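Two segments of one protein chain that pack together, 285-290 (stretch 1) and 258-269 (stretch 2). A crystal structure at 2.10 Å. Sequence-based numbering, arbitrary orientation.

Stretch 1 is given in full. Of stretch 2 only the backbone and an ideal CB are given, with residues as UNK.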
ATOM      1  N   TRP A 285       4.219 -21.279  -2.766  1.00 36.30           N
ATOM      2  CA  TRP A 285       4.261 -19.823  -2.757  1.00 34.65           C
ATOM      3  C   TRP A 285       4.961 -19.366  -4.028  1.00 34.63           C
ATOM      4  O   TRP A 285       5.976 -19.945  -4.429  1.00 34.90           O
ATOM      5  CB  TRP A 285       5.106 -19.307  -1.590  1.00 34.58           C
ATOM      6  CG  TRP A 285       4.595 -19.566  -0.215  1.00 35.43           C
ATOM      7  CD1 TRP A 285       3.817 -20.615   0.206  1.00 35.31           C
ATOM      8  CD2 TRP A 285       4.892 -18.793   0.950  1.00 35.25           C
ATOM      9  NE1 TRP A 285       3.621 -20.536   1.565  1.00 33.43           N
ATOM     10  CE2 TRP A 285       4.268 -19.429   2.047  1.00 35.01           C
ATOM     11  CE3 TRP A 285       5.629 -17.619   1.174  1.00 37.26           C
ATOM     12  CZ2 TRP A 285       4.358 -18.931   3.358  1.00 35.54           C
ATOM     13  CZ3 TRP A 285       5.721 -17.119   2.476  1.00 38.18           C
ATOM     14  CH2 TRP A 285       5.085 -17.778   3.553  1.00 37.08           C
ATOM     15  N   LEU A 286       4.417 -18.334  -4.661  1.00 33.03           N
ATOM     16  CA  LEU A 286       5.044 -17.762  -5.838  1.00 32.44           C
ATOM     17  C   LEU A 286       5.949 -16.661  -5.282  1.00 32.76           C
ATOM     18  O   LEU A 286       5.527 -15.885  -4.434  1.00 32.66           O
ATOM     19  CB  LEU A 286       3.986 -17.161  -6.759  1.00 31.74           C
ATOM     20  CG  LEU A 286       3.198 -18.202  -7.552  1.00 32.32           C
ATOM     21  CD1 LEU A 286       1.976 -17.560  -8.185  1.00 31.07           C
ATOM     22  CD2 LEU A 286       4.108 -18.817  -8.608  1.00 31.53           C
ATOM     23  N   PRO A 287       7.216 -16.603  -5.723  1.00 33.41           N
ATOM     24  CA  PRO A 287       8.096 -15.549  -5.202  1.00 33.36           C
ATOM     25  C   PRO A 287       7.918 -14.214  -5.944  1.00 33.74           C
ATOM     26  O   PRO A 287       7.291 -14.161  -7.001  1.00 33.82           O
ATOM     27  CB  PRO A 287       9.485 -16.141  -5.414  1.00 33.06           C
ATOM     28  CG  PRO A 287       9.324 -16.856  -6.706  1.00 29.61           C
ATOM     29  CD  PRO A 287       7.981 -17.565  -6.539  1.00 32.97           C
ATOM     30  N   PHE A 288       8.471 -13.145  -5.374  1.00 34.60           N
ATOM     31  CA  PHE A 288       8.418 -11.817  -5.993  1.00 32.00           C
ATOM     32  C   PHE A 288       9.799 -11.510  -6.549  1.00 33.19           C
ATOM     33  O   PHE A 288      10.807 -12.060  -6.082  1.00 31.51           O
ATOM     34  CB  PHE A 288       8.099 -10.702  -4.983  1.00 30.81           C
ATOM     35  CG  PHE A 288       6.686 -10.694  -4.475  1.00 30.06           C
ATOM     36  CD1 PHE A 288       5.609 -10.952  -5.321  1.00 30.86           C
ATOM     37  CD2 PHE A 288       6.427 -10.379  -3.144  1.00 30.65           C
ATOM     38  CE1 PHE A 288       4.288 -10.894  -4.838  1.00 29.20           C
ATOM     39  CE2 PHE A 288       5.115 -10.317  -2.655  1.00 30.96           C
ATOM     40  CZ  PHE A 288       4.046 -10.574  -3.502  1.00 26.91           C
ATOM     41  N   VAL A 289       9.833 -10.621  -7.539  1.00 32.71           N
ATOM     42  CA  VAL A 289      11.073 -10.159  -8.157  1.00 31.14           C
ATOM     43  C   VAL A 289      11.629  -9.087  -7.219  1.00 29.84           C
ATOM     44  O   VAL A 289      10.889  -8.225  -6.760  1.00 28.67           O
ATOM     45  CB  VAL A 289      10.796  -9.477  -9.530  1.00 33.83           C
ATOM     46  CG1 VAL A 289      12.009  -8.660  -9.961  1.00 32.52           C
ATOM     47  CG2 VAL A 289      10.443 -10.523 -10.588  1.00 31.26           C
ATOM     48  N   PRO A 290      12.937  -9.111  -6.933  1.00 32.58           N
ATOM     49  CA  PRO A 290      13.463  -8.073  -6.034  1.00 32.24           C
ATOM     50  C   PRO A 290      13.049  -6.654  -6.470  1.00 31.50           C
ATOM     51  O   PRO A 290      13.136  -6.307  -7.646  1.00 30.55           O
ATOM     52  CB  PRO A 290      14.974  -8.281  -6.111  1.00 31.84           C
ATOM     53  CG  PRO A 290      15.108  -9.747  -6.381  1.00 32.00           C
ATOM     54  CD  PRO A 290      14.007 -10.019  -7.388  1.00 31.65           C
ATOM     55  N   UNK A 258      -3.964 -12.407  -9.721  1.00 36.53           N
ATOM     56  CA  UNK A 258      -3.058 -12.331 -10.857  1.00 34.26           C
ATOM     57  C   UNK A 258      -1.736 -11.723 -10.427  1.00 33.34           C
ATOM     58  O   UNK A 258      -1.701 -10.780  -9.647  1.00 34.20           O
ATOM     59  CB  UNK A 258      -3.678 -11.517 -11.994  1.00 34.26           C
ATOM     60  N   UNK A 259      -0.647 -12.247 -10.964  1.00 33.43           N
ATOM     61  CA  UNK A 259       0.673 -11.748 -10.629  1.00 31.63           C
ATOM     62  C   UNK A 259       1.426 -11.366 -11.896  1.00 32.66           C
ATOM     63  O   UNK A 259       1.639 -12.203 -12.773  1.00 33.50           O
ATOM     64  CB  UNK A 259       1.457 -12.791  -9.830  1.00 31.63           C
ATOM     65  N   UNK A 260       1.814 -10.094 -11.986  1.00 33.55           N
ATOM     66  CA  UNK A 260       2.544  -9.576 -13.139  1.00 32.33           C
ATOM     67  C   UNK A 260       3.952  -9.157 -12.769  1.00 33.55           C
ATOM     68  O   UNK A 260       4.152  -8.254 -11.946  1.00 31.33           O
ATOM     69  CB  UNK A 260       1.796  -8.392 -13.754  1.00 32.33           C
ATOM     70  N   UNK A 261       4.923  -9.803 -13.401  1.00 34.73           N
ATOM     71  CA  UNK A 261       6.328  -9.506 -13.178  1.00 37.98           C
ATOM     72  C   UNK A 261       7.082  -9.829 -14.470  1.00 39.99           C
ATOM     73  O   UNK A 261       6.758 -10.799 -15.152  1.00 42.20           O
ATOM     74  CB  UNK A 261       6.884 -10.296 -11.992  1.00 37.98           C
ATOM     75  N   UNK A 262       8.062  -9.006 -14.823  1.00 40.94           N
ATOM     76  CA  UNK A 262       8.839  -9.226 -16.041  1.00 42.44           C
ATOM     77  C   UNK A 262       7.967  -9.308 -17.292  1.00 43.33           C
ATOM     78  O   UNK A 262       8.203 -10.136 -18.167  1.00 44.37           O
ATOM     79  CB  UNK A 262       9.661 -10.509 -15.906  1.00 42.44           C
ATOM     80  N   UNK A 263       6.958  -8.455 -17.381  1.00 43.45           N
ATOM     81  CA  UNK A 263       6.096  -8.486 -18.545  1.00 43.85           C
ATOM     82  C   UNK A 263       5.233  -9.730 -18.552  1.00 44.07           C
ATOM     83  O   UNK A 263       4.304  -9.846 -19.352  1.00 43.32           O
ATOM     84  CB  UNK A 263       6.927  -8.412 -19.828  1.00 43.85           C
ATOM     85  N   UNK A 264       5.543 -10.659 -17.653  1.00 42.28           N
ATOM     86  CA  UNK A 264       4.785 -11.901 -17.547  1.00 42.98           C
ATOM     87  C   UNK A 264       3.521 -11.725 -16.726  1.00 42.43           C
ATOM     88  O   UNK A 264       3.383 -10.771 -15.972  1.00 41.77           O
ATOM     89  CB  UNK A 264       5.653 -13.000 -16.931  1.00 42.98           C
ATOM     90  N   UNK A 265       2.604 -12.668 -16.892  1.00 42.88           N
ATOM     91  CA  UNK A 265       1.347 -12.689 -16.164  1.00 43.35           C
ATOM     92  C   UNK A 265       1.234 -14.114 -15.638  1.00 44.48           C
ATOM     93  O   UNK A 265       1.675 -15.061 -16.292  1.00 46.19           O
ATOM     94  CB  UNK A 265       0.155 -12.288 -17.035  1.00 43.35           C
ATOM     95  N   UNK A 266       0.670 -14.265 -14.445  1.00 44.34           N
ATOM     96  CA  UNK A 266       0.526 -15.579 -13.834  1.00 41.12           C
ATOM     97  C   UNK A 266      -0.808 -15.644 -13.133  1.00 40.81           C
ATOM     98  O   UNK A 266      -1.117 -14.790 -12.302  1.00 42.26           O
ATOM     99  CB  UNK A 266       1.668 -15.871 -12.859  1.00 41.12           C
ATOM    100  N   UNK A 267      -1.611 -16.644 -13.474  1.00 40.25           N
ATOM    101  CA  UNK A 267      -2.898 -16.796 -12.818  1.00 41.72           C
ATOM    102  C   UNK A 267      -2.593 -17.446 -11.485  1.00 39.96           C
ATOM    103  O   UNK A 267      -1.815 -18.392 -11.416  1.00 39.88           O
ATOM    104  CB  UNK A 267      -3.887 -17.616 -13.649  1.00 41.72           C
ATOM    105  N   UNK A 268      -3.190 -16.948 -10.415  1.00 39.01           N
ATOM    106  CA  UNK A 268      -2.887 -17.534  -9.123  1.00 38.59           C
ATOM    107  C   UNK A 268      -4.003 -17.423  -8.110  1.00 37.34           C
ATOM    108  O   UNK A 268      -5.078 -16.899  -8.392  1.00 36.68           O
ATOM    109  CB  UNK A 268      -1.628 -16.880  -8.551  1.00 38.59           C
ATOM    110  N   UNK A 269      -3.725 -17.961  -6.931  1.00 39.08           N
ATOM    111  CA  UNK A 269      -4.632 -17.908  -5.802  1.00 40.18           C
ATOM    112  C   UNK A 269      -3.834 -17.140  -4.769  1.00 39.67           C
ATOM    113  O   UNK A 269      -2.757 -16.622  -5.065  1.00 38.82           O
ATOM    114  CB  UNK A 269      -5.080 -19.288  -5.316  1.00 40.18           C
TER

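Stretch 2 is a β-hairpin, two strands joined by a tight turn, and stretch 1 runs beside it without regular secondary structure and without a direct hydrogen bond to it. Position 258 has no atom of stretch 1 near its CB, so the visible atoms set little limit on it; it is Leu258.

At 259 the CA-to-CB bond points toward stretch 1, and the ideal CB lies 5.1 Å from CD1 of Leu286. That gap, with the ring of Phe288 also in range, calls for a branched or long apolar chain. Leu259 fills it: its CD2 lies 4.0 Å from CB of Leu286, and its CD1 meets the edge of the Phe288 ring, 3.9 Å from CE1. Position 260 points out of reach and is Phe260.

Position 261 again points toward stretch 1, its ideal CB 3.8 Å from CG2 of Val289. Beyond lies the carbonyl O of Pro287, an acceptor, so a flexible chain with an apolar stem would suit, and a polar end could be used. The residue is Gln261. Its CB packs 3.9 Å from Val289 CG2, while its amide reaches Pro287 through a water, which accepts from Gln261 NE2 at 2.7 Å and donates to Pro287 O at 2.6 Å. Gln261 OE1 is 3.3 Å from Pro287 O, but two acceptors cannot bond; OE1 is satisfied elsewhere in the structure.

Positions 261 to 264 form a type I' turn. At 262 phi is positive (56°), which glycine, asparagine or aspartate tolerates well. The CB points sideways, yet a longer chain could reach Val289. His262 does so: Val289 CG2 sits over one face of its ring, 3.8 Å from the ring centroid, a CH-π contact. At 263, phi of 70° favours glycine, and Gly263 is found. Positions 264 and 265 are far from stretch 1 and hold Asn264 and Val265.

Position 266 points toward stretch 1, with its ideal CB 5.0 Å from Leu286 CD1. A branched aliphatic chain suits both the strand and this apolar neighbour. In Ile266, CG2 comes 4.0 Å from Leu286 CD1. Position 267 points away, leaving room for a polar or charged chain: Glu267.

At 268 the CB points toward stretch 1 and lies only 3.7 Å from Leu286 CD1, so a small or β-branched residue, such as alanine, valine or threonine, is reasonable. Thr268 places OG1 3.3 Å from that CD1, a packing contact. Position 269 points sideways and makes no contact; it is Asp269.

Stretch 2 258-269: LLFQHGNVIETD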
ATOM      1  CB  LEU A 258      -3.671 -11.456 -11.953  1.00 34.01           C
ATOM      2  CG  LEU A 258      -4.752 -12.021 -12.878  1.00 35.23           C
ATOM      3  CD1 LEU A 258      -5.447 -13.239 -12.280  1.00 35.55           C
ATOM      4  CD2 LEU A 258      -5.727 -10.919 -13.157  1.00 32.51           C
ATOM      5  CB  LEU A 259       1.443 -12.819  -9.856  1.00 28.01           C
ATOM      6  CG  LEU A 259       2.829 -12.432  -9.340  1.00 28.53           C
ATOM      7  CD1 LEU A 259       2.734 -11.237  -8.349  1.00 24.89           C
ATOM      8  CD2 LEU A 259       3.441 -13.644  -8.660  1.00 26.12           C
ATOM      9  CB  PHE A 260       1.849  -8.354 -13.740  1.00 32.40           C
ATOM     10  CG  PHE A 260       0.436  -8.594 -14.157  1.00 33.45           C
ATOM     11  CD1 PHE A 260      -0.575  -8.689 -13.212  1.00 33.93           C
ATOM     12  CD2 PHE A 260       0.111  -8.722 -15.512  1.00 34.46           C
ATOM     13  CE1 PHE A 260      -1.895  -8.906 -13.601  1.00 33.94           C
ATOM     14  CE2 PHE A 260      -1.204  -8.939 -15.910  1.00 33.40           C
ATOM     15  CZ  PHE A 260      -2.209  -9.031 -14.954  1.00 33.85           C
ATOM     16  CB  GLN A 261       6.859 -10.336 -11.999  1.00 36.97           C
ATOM     17  CG  GLN A 261       6.140 -11.652 -11.813  1.00 37.16           C
ATOM     18  CD  GLN A 261       6.711 -12.506 -10.689  1.00 37.21           C
ATOM     19  OE1 GLN A 261       6.826 -12.070  -9.539  1.00 36.16           O
ATOM     20  NE2 GLN A 261       7.058 -13.739 -11.018  1.00 38.58           N
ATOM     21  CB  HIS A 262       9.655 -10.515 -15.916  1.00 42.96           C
ATOM     22  CG  HIS A 262      10.779 -10.420 -14.936  1.00 45.47           C
ATOM     23  ND1 HIS A 262      11.306 -11.523 -14.302  1.00 45.68           N
ATOM     24  CD2 HIS A 262      11.484  -9.355 -14.485  1.00 46.17           C
ATOM     25  CE1 HIS A 262      12.286 -11.143 -13.500  1.00 46.84           C
ATOM     26  NE2 HIS A 262      12.414  -9.831 -13.592  1.00 47.27           N
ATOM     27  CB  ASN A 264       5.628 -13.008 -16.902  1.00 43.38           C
ATOM     28  CG  ASN A 264       6.641 -13.603 -17.853  1.00 45.28           C
ATOM     29  OD1 ASN A 264       7.457 -12.892 -18.435  1.00 45.62           O
ATOM     30  ND2 ASN A 264       6.596 -14.920 -18.013  1.00 46.76           N
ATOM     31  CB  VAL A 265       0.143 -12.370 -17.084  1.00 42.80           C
ATOM     32  CG1 VAL A 265       0.124 -13.305 -18.265  1.00 43.05           C
ATOM     33  CG2 VAL A 265      -1.158 -12.489 -16.304  1.00 42.53           C
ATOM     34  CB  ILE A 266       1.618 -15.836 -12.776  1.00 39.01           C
ATOM     35  CG1 ILE A 266       3.002 -15.703 -13.403  1.00 39.57           C
ATOM     36  CG2 ILE A 266       1.436 -17.214 -12.165  1.00 36.64           C
ATOM     37  CD1 ILE A 266       4.135 -15.782 -12.399  1.00 36.08           C
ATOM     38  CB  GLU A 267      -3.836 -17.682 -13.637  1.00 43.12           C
ATOM     39  CG  GLU A 267      -4.870 -16.910 -14.434  1.00 46.57           C
ATOM     40  CD  GLU A 267      -5.969 -17.810 -14.979  1.00 50.38           C
ATOM     41  OE1 GLU A 267      -5.731 -18.505 -15.995  1.00 49.33           O
ATOM     42  OE2 GLU A 267      -7.065 -17.830 -14.373  1.00 50.29           O
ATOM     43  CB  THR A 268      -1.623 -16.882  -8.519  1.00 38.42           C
ATOM     44  OG1 THR A 268      -1.218 -17.616  -7.357  1.00 45.72           O
ATOM     45  CG2 THR A 268      -1.901 -15.447  -8.116  1.00 34.41           C
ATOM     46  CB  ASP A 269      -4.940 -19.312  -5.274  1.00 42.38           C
ATOM     47  CG  ASP A 269      -5.819 -20.110  -6.219  1.00 44.11           C
ATOM     48  OD1 ASP A 269      -6.988 -19.716  -6.415  1.00 45.90           O
ATOM     49  OD2 ASP A 269      -5.336 -21.120  -6.766  1.00 43.63           O
TER
HETATM   50  O   HOH W   1       6.672 -15.631  -9.102  1.00 37.91           O
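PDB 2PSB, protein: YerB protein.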